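Local coordinates for protein Pbp related beta-lactamase (Pyrococcus abyssi, PDB 2QMI) that probably acts as a serine peptidase of the penicillin-binding protein and beta-lactamase family, working as a self-compartmentalizing octamer, at residues Leu189-Phe199 with Gly236-Tyr247; Glu265-Lys273 with Gly283-Tyr291. All coordinates share one frame; numbering follows the deposited sequence.

How the contacts relate
Both contacts lie within the beta-lactamase-type domain and follow each other along the chain, contact 1 closing before contact 2 opens. Helices 241-252 and 261-267, successive in the chain, carry one into the other. The centres are 22 Å apart and the nearest atoms about 6 Å, so the two do not touch. Helix 61-74, which begins just behind Ser59 of a probable SxxK motif, lies against both: Phe64 meets contact 1, while Ala66 and Met70 meet contact 2. In contact 2, Tyr284 OH bonds His302, which probably belongs to the same active site. The Tyr271 side chain is about 8 Å from a lutetium ion of the added LU-HPDO3A complex.

Contact 1 of 2, residues Leu189-Phe199 with Gly236-Tyr247; sequences LEPLGMNRSYF and GLLSSVLDLAKY
Leu237 lays its CD1 methyl over one face of the Phe199 ring, a CH-pi contact with the carbon 3.7 Å from the centroid. With CG anti to the backbone N (chi1 -166°) and chi2 at 62°, CD1 is carried over the ring and to 3.0 Å from Tyr198 O. Beside this pair, Tyr198 and Leu238 form a single antiparallel, hydrogen-bonded bridge. The buried Asp243 carboxylate takes Arg196 N at 3.0 Å through the syn lone pair of OD2 and Ser197 OG at 2.8 Å through the anti one. OD1 receives two waters, one also bound by Asn195 N, the other by Arg196 NH1 and Ser240 OG; both carboxylate oxygens are bonded, which restrains its rotation. Arg196 NH1 also bonds Glu52 O, and NH2 forms a salt bridge with Asp207. Ser240 caps helix 241-252, its OG accepting from Asp243 N. Met194 runs obliquely past Asp243 and Tyr247, its chain bent at chi3 (79°) and CE 3.8 Å from Tyr247 CB. Its SD makes an oblique Met-aromatic contact, 5.3 Å from the Tyr247 centroid. Leu192 CD2 meets the ring edge at Tyr247 CD1, 3.7 Å away. Gly193 closes helix 180-189 in a Schellman motif, its O accepting from Lys246 NZ at 3.0 Å. The loop thus bridges helices 180-189 and 241-252, with Phe64 of helix 61-74 against Leu189, Met194 and Leu237, and strand 55-56 pairing with strand 238-239.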
loop_
_atom_site.group_PDB
_atom_site.type_symbol
_atom_site.label_atom_id
_atom_site.label_comp_id
_atom_site.label_asym_id
_atom_site.label_seq_id
_atom_site.Cartn_x
_atom_site.Cartn_y
_atom_site.Cartn_z
ATOM N N LEU A 189 -18.823 22.386 -48.660
ATOM C CA LEU A 189 -17.392 22.616 -48.521
ATOM C C LEU A 189 -16.675 23.125 -49.777
ATOM O O LEU A 189 -15.940 24.109 -49.714
ATOM C CB LEU A 189 -16.707 21.339 -48.025
ATOM C CG LEU A 189 -17.145 20.865 -46.636
ATOM C CD1 LEU A 189 -16.262 19.692 -46.183
ATOM C CD2 LEU A 189 -17.043 22.032 -45.653
ATOM N N GLU A 190 -16.877 22.461 -50.911
ATOM C CA GLU A 190 -16.207 22.878 -52.142
ATOM C C GLU A 190 -16.703 24.238 -52.638
ATOM O O GLU A 190 -15.903 25.110 -52.949
ATOM C CB GLU A 190 -16.346 21.793 -53.223
ATOM C CG GLU A 190 -15.726 20.461 -52.795
ATOM C CD GLU A 190 -15.675 19.409 -53.900
ATOM O OE1 GLU A 190 -16.717 19.160 -54.549
ATOM O OE2 GLU A 190 -14.583 18.816 -54.105
ATOM N N PRO A 191 -18.026 24.441 -52.715
ATOM C CA PRO A 191 -18.500 25.748 -53.179
ATOM C C PRO A 191 -18.107 26.888 -52.241
ATOM O O PRO A 191 -18.096 28.059 -52.637
ATOM C CB PRO A 191 -20.019 25.561 -53.267
ATOM C CG PRO A 191 -20.294 24.430 -52.311
ATOM C CD PRO A 191 -19.147 23.501 -52.565
ATOM N N LEU A 192 -17.781 26.549 -50.995
ATOM C CA LEU A 192 -17.385 27.554 -50.010
ATOM C C LEU A 192 -15.862 27.706 -49.949
ATOM O O LEU A 192 -15.346 28.567 -49.239
ATOM C CB LEU A 192 -17.932 27.184 -48.628
ATOM C CG LEU A 192 -18.920 28.150 -47.972
ATOM C CD1 LEU A 192 -19.946 28.649 -48.983
ATOM C CD2 LEU A 192 -19.605 27.434 -46.808
ATOM N N GLY A 193 -15.151 26.863 -50.688
ATOM C CA GLY A 193 -13.698 26.936 -50.719
ATOM C C GLY A 193 -12.942 26.279 -49.571
ATOM O O GLY A 193 -11.730 26.477 -49.429
ATOM N N MET A 194 -13.648 25.497 -48.758
ATOM C CA MET A 194 -13.040 24.813 -47.622
ATOM C C MET A 194 -12.388 23.518 -48.083
ATOM O O MET A 194 -12.993 22.445 -48.010
ATOM C CB MET A 194 -14.109 24.532 -46.569
ATOM C CG MET A 194 -14.622 25.807 -45.914
ATOM S SD MET A 194 -16.298 25.708 -45.315
ATOM C CE MET A 194 -16.037 24.803 -43.739
ATOM N N ASN A 195 -11.146 23.633 -48.552
ATOM C CA ASN A 195 -10.404 22.491 -49.066
ATOM C C ASN A 195 -9.601 21.724 -48.027
ATOM O O ASN A 195 -8.890 20.782 -48.373
ATOM C CB ASN A 195 -9.479 22.947 -50.196
ATOM C CG ASN A 195 -10.223 23.716 -51.281
ATOM O OD1 ASN A 195 -11.181 23.212 -51.875
ATOM N ND2 ASN A 195 -9.781 24.946 -51.543
ATOM N N ARG A 196 -9.705 22.124 -46.763
ATOM C CA ARG A 196 -8.992 21.431 -45.689
ATOM C C ARG A 196 -9.935 21.119 -44.525
ATOM O O ARG A 196 -9.600 21.296 -43.352
ATOM C CB ARG A 196 -7.779 22.253 -45.230
ATOM C CG ARG A 196 -6.711 22.365 -46.320
ATOM C CD ARG A 196 -5.399 22.994 -45.857
ATOM N NE ARG A 196 -4.717 22.206 -44.831
ATOM C CZ ARG A 196 -4.593 22.587 -43.565
ATOM N NH1 ARG A 196 -5.103 23.745 -43.173
ATOM N NH2 ARG A 196 -3.970 21.810 -42.688
ATOM N N SER A 197 -11.131 20.659 -44.883
ATOM C CA SER A 197 -12.157 20.272 -43.927
ATOM C C SER A 197 -12.470 18.828 -44.309
ATOM O O SER A 197 -12.857 18.570 -45.445
ATOM C CB SER A 197 -13.388 21.165 -44.092
ATOM O OG SER A 197 -13.050 22.529 -43.875
ATOM N N TYR A 198 -12.313 17.891 -43.376
ATOM C CA TYR A 198 -12.521 16.478 -43.704
ATOM C C TYR A 198 -13.469 15.650 -42.830
ATOM O O TYR A 198 -13.924 16.088 -41.771
ATOM C CB TYR A 198 -11.171 15.764 -43.699
ATOM C CG TYR A 198 -10.016 16.508 -44.347
ATOM C CD1 TYR A 198 -9.851 16.525 -45.736
ATOM C CD2 TYR A 198 -9.052 17.145 -43.565
ATOM C CE1 TYR A 198 -8.751 17.152 -46.329
ATOM C CE2 TYR A 198 -7.952 17.773 -44.148
ATOM C CZ TYR A 198 -7.808 17.772 -45.527
ATOM O OH TYR A 198 -6.717 18.390 -46.094
ATOM N N PHE A 199 -13.723 14.427 -43.295
ATOM C CA PHE A 199 -14.555 13.437 -42.607
ATOM C C PHE A 199 -13.778 12.127 -42.482
ATOM O O PHE A 199 -13.761 11.491 -41.426
ATOM C CB PHE A 199 -15.837 13.150 -43.395
ATOM C CG PHE A 199 -16.986 14.043 -43.039
ATOM C CD1 PHE A 199 -17.561 13.980 -41.772
ATOM C CD2 PHE A 199 -17.499 14.940 -43.967
ATOM C CE1 PHE A 199 -18.634 14.799 -41.434
ATOM C CE2 PHE A 199 -18.571 15.764 -43.638
ATOM C CZ PHE A 199 -19.141 15.694 -42.369
ATOM N N GLY A 236 -18.775 14.982 -36.584
ATOM C CA GLY A 236 -17.557 14.306 -37.001
ATOM C C GLY A 236 -16.644 15.042 -37.959
ATOM O O GLY A 236 -15.697 14.471 -38.490
ATOM N N LEU A 237 -16.899 16.321 -38.172
ATOM C CA LEU A 237 -16.075 17.081 -39.093
ATOM C C LEU A 237 -14.796 17.630 -38.445
ATOM O O LEU A 237 -14.800 18.062 -37.288
ATOM C CB LEU A 237 -16.911 18.222 -39.686
ATOM C CG LEU A 237 -16.392 18.964 -40.915
ATOM C CD1 LEU A 237 -16.247 18.010 -42.103
ATOM C CD2 LEU A 237 -17.362 20.085 -41.240
ATOM N N LEU A 238 -13.696 17.561 -39.192
ATOM C CA LEU A 238 -12.412 18.089 -38.742
ATOM C C LEU A 238 -12.106 19.251 -39.684
ATOM O O LEU A 238 -12.337 19.150 -40.887
ATOM C CB LEU A 238 -11.301 17.042 -38.842
ATOM C CG LEU A 238 -11.329 15.822 -37.916
ATOM C CD1 LEU A 238 -12.271 14.769 -38.468
ATOM C CD2 LEU A 238 -9.918 15.250 -37.801
ATOM N N SER A 239 -11.597 20.354 -39.150
ATOM C CA SER A 239 -11.304 21.509 -39.985
ATOM C C SER A 239 -10.286 22.406 -39.294
ATOM O O SER A 239 -9.685 22.014 -38.292
ATOM C CB SER A 239 -12.607 22.282 -40.260
ATOM O OG SER A 239 -12.432 23.316 -41.215
ATOM N N SER A 240 -10.087 23.600 -39.844
ATOM C CA SER A 240 -9.158 24.578 -39.286
ATOM C C SER A 240 -9.943 25.867 -39.077
ATOM O O SER A 240 -11.062 25.993 -39.584
ATOM C CB SER A 240 -7.998 24.837 -40.250
ATOM O OG SER A 240 -8.410 25.659 -41.330
ATOM N N VAL A 241 -9.371 26.818 -38.339
ATOM C CA VAL A 241 -10.062 28.083 -38.084
ATOM C C VAL A 241 -10.142 28.955 -39.336
ATOM O O VAL A 241 -11.036 29.785 -39.458
ATOM C CB VAL A 241 -9.403 28.905 -36.935
ATOM C CG1 VAL A 241 -9.391 28.088 -35.650
ATOM C CG2 VAL A 241 -8.001 29.320 -37.319
ATOM N N LEU A 242 -9.209 28.771 -40.262
ATOM C CA LEU A 242 -9.232 29.541 -41.499
ATOM C C LEU A 242 -10.408 29.094 -42.365
ATOM O O LEU A 242 -11.096 29.924 -42.956
ATOM C CB LEU A 242 -7.922 29.373 -42.272
ATOM C CG LEU A 242 -6.764 30.234 -41.774
ATOM C CD1 LEU A 242 -5.538 29.972 -42.615
ATOM C CD2 LEU A 242 -7.155 31.701 -41.848
ATOM N N ASP A 243 -10.636 27.784 -42.428
ATOM C CA ASP A 243 -11.736 27.237 -43.211
ATOM C C ASP A 243 -13.068 27.647 -42.584
ATOM O O ASP A 243 -14.010 28.008 -43.291
ATOM C CB ASP A 243 -11.629 25.703 -43.288
ATOM C CG ASP A 243 -10.830 25.227 -44.500
ATOM O OD1 ASP A 243 -9.892 25.939 -44.918
ATOM O OD2 ASP A 243 -11.129 24.132 -45.028
ATOM N N LEU A 244 -13.145 27.598 -41.257
ATOM C CA LEU A 244 -14.374 27.981 -40.565
ATOM C C LEU A 244 -14.635 29.477 -40.729
ATOM O O LEU A 244 -15.774 29.933 -40.593
ATOM C CB LEU A 244 -14.290 27.617 -39.082
ATOM C CG LEU A 244 -14.177 26.113 -38.819
ATOM C CD1 LEU A 244 -13.973 25.855 -37.322
ATOM C CD2 LEU A 244 -15.431 25.410 -39.335
ATOM N N ALA A 245 -13.582 30.242 -41.011
ATOM C CA ALA A 245 -13.743 31.686 -41.226
ATOM C C ALA A 245 -14.519 31.876 -42.533
ATOM O O ALA A 245 -15.463 32.655 -42.597
ATOM C CB ALA A 245 -12.386 32.370 -41.313
ATOM N N LYS A 246 -14.112 31.144 -43.568
ATOM C CA LYS A 246 -14.780 31.207 -44.862
ATOM C C LYS A 246 -16.231 30.800 -44.653
ATOM O O LYS A 246 -17.139 31.350 -45.270
ATOM C CB LYS A 246 -14.131 30.235 -45.849
ATOM C CG LYS A 246 -12.695 30.560 -46.212
ATOM C CD LYS A 246 -12.096 29.462 -47.066
ATOM C CE LYS A 246 -10.675 29.798 -47.462
ATOM N NZ LYS A 246 -10.041 28.668 -48.186
ATOM N N TYR A 247 -16.425 29.819 -43.776
ATOM C CA TYR A 247 -17.744 29.296 -43.451
ATOM C C TYR A 247 -18.592 30.354 -42.750
ATOM O O TYR A 247 -19.769 30.536 -43.074
ATOM C CB TYR A 247 -17.602 28.056 -42.562
ATOM C CG TYR A 247 -18.907 27.396 -42.191
ATOM C CD1 TYR A 247 -19.770 26.906 -43.173
ATOM C CD2 TYR A 247 -19.277 27.243 -40.853
ATOM C CE1 TYR A 247 -20.968 26.282 -42.831
ATOM C CE2 TYR A 247 -20.469 26.622 -40.501
ATOM C CZ TYR A 247 -21.311 26.145 -41.494
ATOM O OH TYR A 247 -22.493 25.539 -41.146
HETATM O O HOH W 1 -8.966 25.795 -47.489
HETATM O O HOH W 2 -7.514 25.772 -43.782
HETATM O O HOH W 3 -14.499 12.198 -38.946
#

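Contact 2 of 2, residues Glu265-Lys273 with Gly283-Tyr291; sequences EKMETSYIK and GYGYGLIIY
Strands 272-273 and 283-284 pair antiparallel as a short hairpin at one edge of the large antiparallel sheet, with Tyr271 and Ile272 both opposite Tyr284 in a classic beta bulge. Tyr284 N gives to Ile272 O at 2.8 Å, and Tyr284 O accepts from Tyr271 N at 3.0 Å. Where helix 261-267 ends, Tyr286 N gives a nearly straight bond (170°) to Met267 O. The chains close up at two glycines: Gly283 CA to Ile272 O and Gly285 CA to Thr269 O are both 3.1 Å.

The rings of Tyr271 and Tyr286 form an offset stack, planes at 17°, with Tyr271 CE2 over the Tyr286 face, 3.4 Å from CE1. Met267 crosses Tyr286 at about a right angle, its CG against Tyr286 CB. Ile290 reaches Glu268 O with CD1. His102 lies against both tyrosines, its ND1 hydrogen-bonded to Tyr286 OH and its ring edge-to-face with Tyr271, while Tyr284 OH bonds His302 NE2 next to the presumed active site. With CG beside the backbone N (chi1 -60°), the Tyr271 ring turns back toward the helix end, where OH donates to Lys266 O at 2.6 Å; one water joins Tyr271 OH to Tyr286 OH, 2.9 Å from each.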
loop_
_atom_site.group_PDB
_atom_site.type_symbol
_atom_site.label_atom_id
_atom_site.label_comp_id
_atom_site.label_asym_id
_atom_site.label_seq_id
_atom_site.Cartn_x
_atom_site.Cartn_y
_atom_site.Cartn_z
ATOM N N GLU A 265 -31.925 32.913 -42.329
ATOM C CA GLU A 265 -32.695 33.539 -41.262
ATOM C C GLU A 265 -33.524 32.524 -40.496
ATOM O O GLU A 265 -33.827 32.716 -39.318
ATOM C CB GLU A 265 -33.591 34.627 -41.842
ATOM C CG GLU A 265 -32.850 35.936 -42.035
ATOM C CD GLU A 265 -33.602 36.898 -42.916
ATOM O OE1 GLU A 265 -34.841 37.034 -42.730
ATOM O OE2 GLU A 265 -32.948 37.525 -43.785
ATOM N N LYS A 266 -33.897 31.441 -41.165
ATOM C CA LYS A 266 -34.670 30.401 -40.503
ATOM C C LYS A 266 -33.777 29.733 -39.462
ATOM O O LYS A 266 -34.211 29.428 -38.356
ATOM C CB LYS A 266 -35.152 29.354 -41.514
ATOM C CG LYS A 266 -36.371 29.769 -42.327
ATOM C CD LYS A 266 -36.983 28.573 -43.060
ATOM C CE LYS A 266 -38.194 28.991 -43.881
ATOM N NZ LYS A 266 -37.844 30.027 -44.892
ATOM N N MET A 267 -32.516 29.523 -39.830
ATOM C CA MET A 267 -31.547 28.882 -38.948
ATOM C C MET A 267 -31.187 29.736 -37.738
ATOM O O MET A 267 -30.855 29.202 -36.681
ATOM C CB MET A 267 -30.275 28.542 -39.734
ATOM C CG MET A 267 -30.497 27.544 -40.861
ATOM S SD MET A 267 -29.012 27.237 -41.848
ATOM C CE MET A 267 -27.974 26.415 -40.635
ATOM N N GLU A 268 -31.259 31.058 -37.897
ATOM C CA GLU A 268 -30.921 31.995 -36.825
ATOM C C GLU A 268 -32.127 32.382 -35.979
ATOM O O GLU A 268 -32.039 33.280 -35.145
ATOM C CB GLU A 268 -30.295 33.270 -37.409
ATOM C CG GLU A 268 -29.069 33.033 -38.281
ATOM C CD GLU A 268 -28.502 34.323 -38.870
ATOM O OE1 GLU A 268 -29.129 35.394 -38.691
ATOM O OE2 GLU A 268 -27.428 34.264 -39.516
ATOM N N THR A 269 -33.254 31.705 -36.187
ATOM C CA THR A 269 -34.463 32.019 -35.430
ATOM C C THR A 269 -34.615 31.136 -34.190
ATOM O O THR A 269 -34.518 29.916 -34.270
ATOM C CB THR A 269 -35.727 31.863 -36.312
ATOM O OG1 THR A 269 -35.617 32.710 -37.461
ATOM C CG2 THR A 269 -36.981 32.254 -35.531
ATOM N N SER A 270 -34.855 31.762 -33.045
ATOM C CA SER A 270 -35.019 31.015 -31.811
ATOM C C SER A 270 -36.410 30.384 -31.758
ATOM O O SER A 270 -37.407 31.079 -31.560
ATOM C CB SER A 270 -34.813 31.934 -30.602
ATOM O OG SER A 270 -34.816 31.191 -29.391
ATOM N N TYR A 271 -36.467 29.065 -31.944
ATOM C CA TYR A 271 -37.734 28.332 -31.918
ATOM C C TYR A 271 -38.059 27.807 -30.524
ATOM O O TYR A 271 -39.216 27.554 -30.203
ATOM C CB TYR A 271 -37.680 27.149 -32.885
ATOM C CG TYR A 271 -37.441 27.554 -34.311
ATOM C CD1 TYR A 271 -38.470 28.094 -35.088
ATOM C CD2 TYR A 271 -36.170 27.460 -34.873
ATOM C CE1 TYR A 271 -38.230 28.534 -36.392
ATOM C CE2 TYR A 271 -35.922 27.900 -36.169
ATOM C CZ TYR A 271 -36.954 28.433 -36.921
ATOM O OH TYR A 271 -36.696 28.861 -38.202
ATOM N N ILE A 272 -37.037 27.642 -29.691
ATOM C CA ILE A 272 -37.273 27.121 -28.357
ATOM C C ILE A 272 -36.198 27.560 -27.363
ATOM O O ILE A 272 -35.045 27.775 -27.731
ATOM C CB ILE A 272 -37.367 25.566 -28.403
ATOM C CG1 ILE A 272 -37.930 25.037 -27.083
ATOM C CG2 ILE A 272 -35.991 24.964 -28.715
ATOM C CD1 ILE A 272 -38.100 23.524 -27.052
ATOM N N LYS A 273 -36.595 27.695 -26.102
ATOM C CA LYS A 273 -35.687 28.120 -25.039
ATOM C C LYS A 273 -34.801 26.960 -24.576
ATOM O O LYS A 273 -35.249 25.818 -24.485
ATOM C CB LYS A 273 -36.507 28.668 -23.862
ATOM C CG LYS A 273 -35.711 29.420 -22.791
ATOM C CD LYS A 273 -36.596 29.743 -21.576
ATOM C CE LYS A 273 -35.859 30.532 -20.493
ATOM N NZ LYS A 273 -34.735 29.766 -19.868
ATOM N N GLY A 283 -31.793 30.734 -26.916
ATOM C CA GLY A 283 -32.607 29.629 -27.381
ATOM C C GLY A 283 -31.893 28.804 -28.437
ATOM O O GLY A 283 -30.674 28.904 -28.596
ATOM N N TYR A 284 -32.648 27.985 -29.161
ATOM C CA TYR A 284 -32.068 27.140 -30.192
ATOM C C TYR A 284 -32.775 27.331 -31.529
ATOM O O TYR A 284 -34.005 27.372 -31.598
ATOM C CB TYR A 284 -32.151 25.658 -29.783
ATOM C CG TYR A 284 -31.036 24.799 -30.356
ATOM C CD1 TYR A 284 -29.774 24.774 -29.760
ATOM C CD2 TYR A 284 -31.234 24.029 -31.508
ATOM C CE1 TYR A 284 -28.730 24.007 -30.296
ATOM C CE2 TYR A 284 -30.197 23.259 -32.057
ATOM C CZ TYR A 284 -28.949 23.256 -31.446
ATOM O OH TYR A 284 -27.917 22.520 -31.987
ATOM N N GLY A 285 -31.975 27.462 -32.583
ATOM C CA GLY A 285 -32.497 27.609 -33.926
ATOM C C GLY A 285 -32.224 26.298 -34.643
ATOM O O GLY A 285 -32.575 25.239 -34.134
ATOM N N TYR A 286 -31.602 26.346 -35.816
ATOM C CA TYR A 286 -31.288 25.115 -36.540
ATOM C C TYR A 286 -29.784 24.809 -36.467
ATOM O O TYR A 286 -28.991 25.353 -37.242
ATOM C CB TYR A 286 -31.735 25.218 -38.003
ATOM C CG TYR A 286 -33.239 25.197 -38.204
ATOM C CD1 TYR A 286 -34.096 24.757 -37.194
ATOM C CD2 TYR A 286 -33.803 25.588 -39.417
ATOM C CE1 TYR A 286 -35.473 24.709 -37.390
ATOM C CE2 TYR A 286 -35.176 25.543 -39.625
ATOM C CZ TYR A 286 -36.008 25.104 -38.610
ATOM O OH TYR A 286 -37.378 25.060 -38.813
ATOM N N GLY A 287 -29.404 23.936 -35.531
ATOM C CA GLY A 287 -28.001 23.582 -35.365
ATOM C C GLY A 287 -27.223 24.836 -35.014
ATOM O O GLY A 287 -26.066 25.007 -35.393
ATOM N N LEU A 288 -27.877 25.723 -34.275
ATOM C CA LEU A 288 -27.276 26.992 -33.901
ATOM C C LEU A 288 -27.919 27.527 -32.629
ATOM O O LEU A 288 -29.149 27.539 -32.505
ATOM C CB LEU A 288 -27.490 27.987 -35.041
ATOM C CG LEU A 288 -26.320 28.689 -35.730
ATOM C CD1 LEU A 288 -25.142 27.753 -35.942
ATOM C CD2 LEU A 288 -26.839 29.243 -37.064
ATOM N N ILE A 289 -27.089 27.973 -31.689
ATOM C CA ILE A 289 -27.591 28.520 -30.437
ATOM C C ILE A 289 -27.823 30.021 -30.629
ATOM O O ILE A 289 -27.042 30.701 -31.303
ATOM C CB ILE A 289 -26.594 28.271 -29.289
ATOM C CG1 ILE A 289 -26.358 26.764 -29.140
ATOM C CG2 ILE A 289 -27.134 28.854 -27.989
ATOM C CD1 ILE A 289 -25.372 26.391 -28.042
ATOM N N ILE A 290 -28.899 30.539 -30.045
ATOM C CA ILE A 290 -29.226 31.953 -30.202
ATOM C C ILE A 290 -29.032 32.730 -28.902
ATOM O O ILE A 290 -29.535 32.325 -27.859
ATOM C CB ILE A 290 -30.687 32.100 -30.699
ATOM C CG1 ILE A 290 -30.927 31.131 -31.863
ATOM C CG2 ILE A 290 -30.967 33.531 -31.150
ATOM C CD1 ILE A 290 -29.919 31.265 -33.005
ATOM N N TYR A 291 -28.294 33.837 -28.971
ATOM C CA TYR A 291 -28.022 34.684 -27.800
ATOM C C TYR A 291 -28.576 36.096 -28.046
ATOM O O TYR A 291 -27.875 36.951 -28.575
ATOM C CB TYR A 291 -26.510 34.808 -27.563
ATOM C CG TYR A 291 -25.720 33.514 -27.451
ATOM C CD1 TYR A 291 -25.322 33.012 -26.204
ATOM C CD2 TYR A 291 -25.286 32.840 -28.596
ATOM C CE1 TYR A 291 -24.503 31.877 -26.110
ATOM C CE2 TYR A 291 -24.466 31.704 -28.513
ATOM C CZ TYR A 291 -24.080 31.234 -27.274
ATOM O OH TYR A 291 -23.255 30.137 -27.211
HETATM O O HOH W 4 -38.386 27.478 -40.055
#